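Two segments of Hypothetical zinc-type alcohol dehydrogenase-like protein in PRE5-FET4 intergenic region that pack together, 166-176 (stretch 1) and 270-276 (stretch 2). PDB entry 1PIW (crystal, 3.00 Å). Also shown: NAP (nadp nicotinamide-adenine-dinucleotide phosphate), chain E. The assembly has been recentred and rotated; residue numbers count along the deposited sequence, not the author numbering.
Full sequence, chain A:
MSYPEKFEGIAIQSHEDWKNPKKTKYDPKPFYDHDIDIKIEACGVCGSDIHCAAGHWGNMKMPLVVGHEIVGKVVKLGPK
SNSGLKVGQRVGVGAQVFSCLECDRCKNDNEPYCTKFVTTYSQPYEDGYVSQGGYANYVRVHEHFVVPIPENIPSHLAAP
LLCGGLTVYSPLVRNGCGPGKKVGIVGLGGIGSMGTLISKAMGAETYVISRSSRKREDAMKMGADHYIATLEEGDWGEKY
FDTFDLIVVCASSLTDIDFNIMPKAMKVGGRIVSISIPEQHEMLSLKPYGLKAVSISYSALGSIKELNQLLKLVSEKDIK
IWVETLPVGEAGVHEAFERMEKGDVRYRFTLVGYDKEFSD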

# COMPACT_ATOMS: atom_id res chain seq x y z
N LEU A 166 3.74 -6.22 19.82
CA LEU A 166 2.46 -6.17 19.15
C LEU A 166 2.50 -5.27 17.93
O LEU A 166 1.83 -5.53 16.94
CB LEU A 166 1.39 -5.66 20.11
CG LEU A 166 0.03 -5.48 19.47
CD1 LEU A 166 -0.41 -6.83 18.99
CD2 LEU A 166 -0.96 -4.90 20.45
N THR A 167 3.31 -4.22 17.99
CA THR A 167 3.41 -3.27 16.89
C THR A 167 3.96 -3.83 15.57
O THR A 167 3.59 -3.33 14.49
CB THR A 167 4.23 -2.02 17.31
OG1 THR A 167 3.38 -1.14 18.05
CG2 THR A 167 4.76 -1.28 16.12
N VAL A 168 4.81 -4.86 15.65
CA VAL A 168 5.38 -5.52 14.46
C VAL A 168 4.52 -6.71 14.16
O VAL A 168 4.36 -7.11 13.00
CB VAL A 168 6.75 -6.15 14.66
CG1 VAL A 168 7.61 -5.88 13.45
CG2 VAL A 168 7.37 -5.68 15.96
N TYR A 169 3.98 -7.30 15.21
CA TYR A 169 3.16 -8.48 15.03
C TYR A 169 1.92 -8.20 14.21
O TYR A 169 1.62 -8.94 13.29
CB TYR A 169 2.78 -9.08 16.38
CG TYR A 169 1.92 -10.31 16.23
CD1 TYR A 169 2.32 -11.37 15.41
CD2 TYR A 169 0.69 -10.40 16.86
CE1 TYR A 169 1.52 -12.48 15.23
CE2 TYR A 169 -0.13 -11.52 16.69
CZ TYR A 169 0.30 -12.55 15.87
OH TYR A 169 -0.52 -13.64 15.68
N SER A 170 1.21 -7.13 14.53
CA SER A 170 0.00 -6.81 13.79
C SER A 170 0.25 -6.69 12.29
O SER A 170 -0.42 -7.34 11.48
CB SER A 170 -0.63 -5.54 14.33
OG SER A 170 -2.02 -5.55 14.08
N PRO A 171 1.21 -5.85 11.87
CA PRO A 171 1.45 -5.75 10.43
C PRO A 171 1.92 -7.06 9.81
O PRO A 171 1.52 -7.41 8.69
CB PRO A 171 2.49 -4.63 10.32
CG PRO A 171 3.21 -4.71 11.62
CD PRO A 171 2.09 -4.92 12.61
N LEU A 172 2.76 -7.80 10.53
CA LEU A 172 3.27 -9.06 10.01
C LEU A 172 2.13 -10.02 9.68
O LEU A 172 2.02 -10.46 8.54
CB LEU A 172 4.24 -9.70 11.00
CG LEU A 172 5.63 -9.06 11.04
CD1 LEU A 172 6.52 -9.80 12.03
CD2 LEU A 172 6.23 -9.09 9.65
N VAL A 173 1.29 -10.33 10.66
CA VAL A 173 0.15 -11.23 10.44
C VAL A 173 -0.71 -10.69 9.30
O VAL A 173 -0.82 -11.28 8.24
CB VAL A 173 -0.78 -11.31 11.65
CG1 VAL A 173 -1.72 -12.45 11.47
CG2 VAL A 173 -0.01 -11.48 12.91
N ARG A 174 -1.32 -9.55 9.55
CA ARG A 174 -2.17 -8.94 8.55
C ARG A 174 -1.59 -8.98 7.14
O ARG A 174 -2.32 -9.13 6.18
CB ARG A 174 -2.46 -7.50 8.96
CG ARG A 174 -3.08 -7.39 10.34
CD ARG A 174 -3.73 -6.04 10.57
NE ARG A 174 -4.46 -6.03 11.83
CZ ARG A 174 -5.47 -5.21 12.09
NH1 ARG A 174 -5.85 -4.35 11.16
NH2 ARG A 174 -6.08 -5.25 13.26
N ASN A 175 -0.27 -8.86 7.00
CA ASN A 175 0.30 -8.85 5.66
C ASN A 175 0.96 -10.13 5.15
O ASN A 175 1.90 -10.09 4.34
CB ASN A 175 1.25 -7.67 5.56
CG ASN A 175 0.54 -6.37 5.75
OD1 ASN A 175 -0.31 -6.00 4.96
ND2 ASN A 175 0.87 -5.66 6.82
N GLY A 176 0.47 -11.27 5.61
CA GLY A 176 0.99 -12.54 5.14
C GLY A 176 2.26 -13.12 5.69
O GLY A 176 2.70 -14.18 5.22
N GLY A 270 4.20 -6.92 -3.52
CA GLY A 270 4.82 -6.80 -2.21
C GLY A 270 4.28 -5.60 -1.46
O GLY A 270 3.69 -4.70 -2.06
N ARG A 271 4.48 -5.59 -0.14
CA ARG A 271 3.97 -4.48 0.65
C ARG A 271 4.96 -3.94 1.67
O ARG A 271 5.63 -4.69 2.38
CB ARG A 271 2.69 -4.91 1.38
CG ARG A 271 1.65 -5.61 0.51
CD ARG A 271 0.39 -5.89 1.32
NE ARG A 271 -0.50 -6.84 0.66
CZ ARG A 271 -1.64 -7.28 1.20
NH1 ARG A 271 -2.03 -6.86 2.39
NH2 ARG A 271 -2.38 -8.17 0.54
N ILE A 272 5.01 -2.62 1.74
CA ILE A 272 5.87 -1.92 2.67
C ILE A 272 4.98 -1.30 3.72
O ILE A 272 4.08 -0.51 3.42
CB ILE A 272 6.69 -0.83 1.94
CG1 ILE A 272 7.47 -1.48 0.78
CG2 ILE A 272 7.64 -0.15 2.90
CD1 ILE A 272 8.47 -0.58 0.09
N VAL A 273 5.19 -1.69 4.97
CA VAL A 273 4.42 -1.15 6.07
C VAL A 273 5.37 -0.55 7.08
O VAL A 273 6.18 -1.24 7.68
CB VAL A 273 3.58 -2.22 6.77
CG1 VAL A 273 2.84 -1.60 7.94
CG2 VAL A 273 2.60 -2.81 5.80
N SER A 274 5.27 0.76 7.25
CA SER A 274 6.10 1.49 8.18
C SER A 274 5.38 1.49 9.51
O SER A 274 4.16 1.66 9.58
CB SER A 274 6.30 2.91 7.69
OG SER A 274 6.56 3.76 8.78
N ILE A 275 6.15 1.31 10.56
CA ILE A 275 5.61 1.25 11.90
C ILE A 275 5.95 2.47 12.75
O ILE A 275 5.36 2.69 13.82
CB ILE A 275 6.13 -0.04 12.58
CG1 ILE A 275 4.98 -1.04 12.68
CG2 ILE A 275 6.89 0.26 13.87
CD1 ILE A 275 3.66 -0.43 13.11
N SER A 276 6.87 3.29 12.25
CA SER A 276 7.33 4.46 12.99
C SER A 276 6.51 5.74 12.98
O SER A 276 5.70 6.01 12.10
CB SER A 276 8.77 4.79 12.56
OG SER A 276 8.85 5.10 11.18
PA NAP E . 14.47 1.94 19.41
O1A NAP E . 14.15 3.30 19.63
O2A NAP E . 15.05 0.96 20.43
O5B NAP E . 15.42 1.86 18.12
C5B NAP E . 14.97 2.48 16.88
C4B NAP E . 15.92 1.81 15.87
O4B NAP E . 15.58 2.33 14.50
C3B NAP E . 17.43 2.15 16.00
O3B NAP E . 18.04 1.15 16.83
C2B NAP E . 17.91 2.17 14.56
O2B NAP E . 18.19 0.89 14.03
C1B NAP E . 16.72 2.82 13.80
N9A NAP E . 16.91 4.30 13.74
C8A NAP E . 17.04 5.28 14.71
N7A NAP E . 17.20 6.51 14.23
C5A NAP E . 17.17 6.33 12.86
C6A NAP E . 17.30 7.28 11.81
N6A NAP E . 17.48 8.60 11.94
N1A NAP E . 17.24 6.80 10.50
C2A NAP E . 17.05 5.44 10.24
N3A NAP E . 16.92 4.48 11.24
C4A NAP E . 16.99 4.97 12.54
O3 NAP E . 13.22 1.17 18.85
PN NAP E . 11.68 1.31 19.04
O1N NAP E . 11.34 1.60 20.44
O2N NAP E . 11.12 0.08 18.46
O5D NAP E . 11.35 2.57 18.17
C5D NAP E . 10.11 3.24 18.43
C4D NAP E . 9.58 3.76 17.14
O4D NAP E . 8.40 2.99 16.84
C3D NAP E . 9.13 5.23 17.26
O3D NAP E . 9.44 6.00 16.08
C2D NAP E . 7.65 5.11 17.53
O2D NAP E . 6.92 6.24 17.13
C1D NAP E . 7.25 3.90 16.77
P2B NAP E . 19.42 0.59 13.04
O1X NAP E . 18.94 0.96 11.65
O2X NAP E . 20.46 1.50 13.57
O3X NAP E . 19.68 -0.88 13.16

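A helix and a β-strand of the same chain pack through a short row of apolar side chains that ends, at the helix C-terminus, in a single polar contact between N175 and R271. The contact is compact, burying 307 Å² over both sides, and it joins residues at least 96 positions apart in sequence.

The pairing follows the repeats of the two elements. T167, P171 and N175 recur every fourth residue, close to one helical turn, while R271, V273 and I275 alternate along the other stretch with I272, S274 and S276, whose CA-to-CB bonds point away. The nearest CA atoms pair T167 CA with I275 CA (7.1 Å), P171 CA with V273 CA (7.0 Å) and N175 CA with R271 CA (7.6 Å). The spacing is thus nearly constant, and the two stretches run in opposite directions.

I275, just beyond the strand, packs beside T167. Its CD1 lies 3.3 Å from T167 CG2 and 3.2 Å from T167 O, a tight fit in this 3.00 Å model, and its chi1 of -108° falls between the usual wells. The hydroxyl of T167 is hydrogen-bonded elsewhere in the structure.

P171 occupies the middle of the row. Its ring meets both aliphatic neighbours, with P171 CB 3.9 Å from V273 CG1 and P171 CG 4.2 Å from I275 CG1, ordinary van der Waals separations. Because proline has no amide hydrogen, its nitrogen makes no bond to the preceding turn, and the helix is kinked here. P171 O accepts a backbone hydrogen bond from N175 N (2.9 Å).

N175 is the first residue to leave helical phi/psi, and its side chain links the helix end to the strand. N175 ND2 donates to P171 O at 2.6 Å, folding the amide back against the last turn, and also lies 3.5 Å from V273 CG2. N175 OD1 accepts a hydrogen bond from R271 NH1 at 3.2 Å, with an N-H...acceptor angle of 140°, so the bond is somewhat bent. OD1 sits at the edge of the guanidinium, near its plane, where the N-H groups point. In hydrogen bonding, the amide therefore uses its nitrogen within its own stretch and its oxygen across the interface; the nitrogen also touches V273.

At the far end of the contact from this polar pair, the stretch carrying I275 approaches the bound NADP: I275 O is 3.7 Å from NAP C1D, and S276 CB is 3.8 Å from NAP O3D. I275 thus packs against the helix through its side chain while its carbonyl lies near the cofactor.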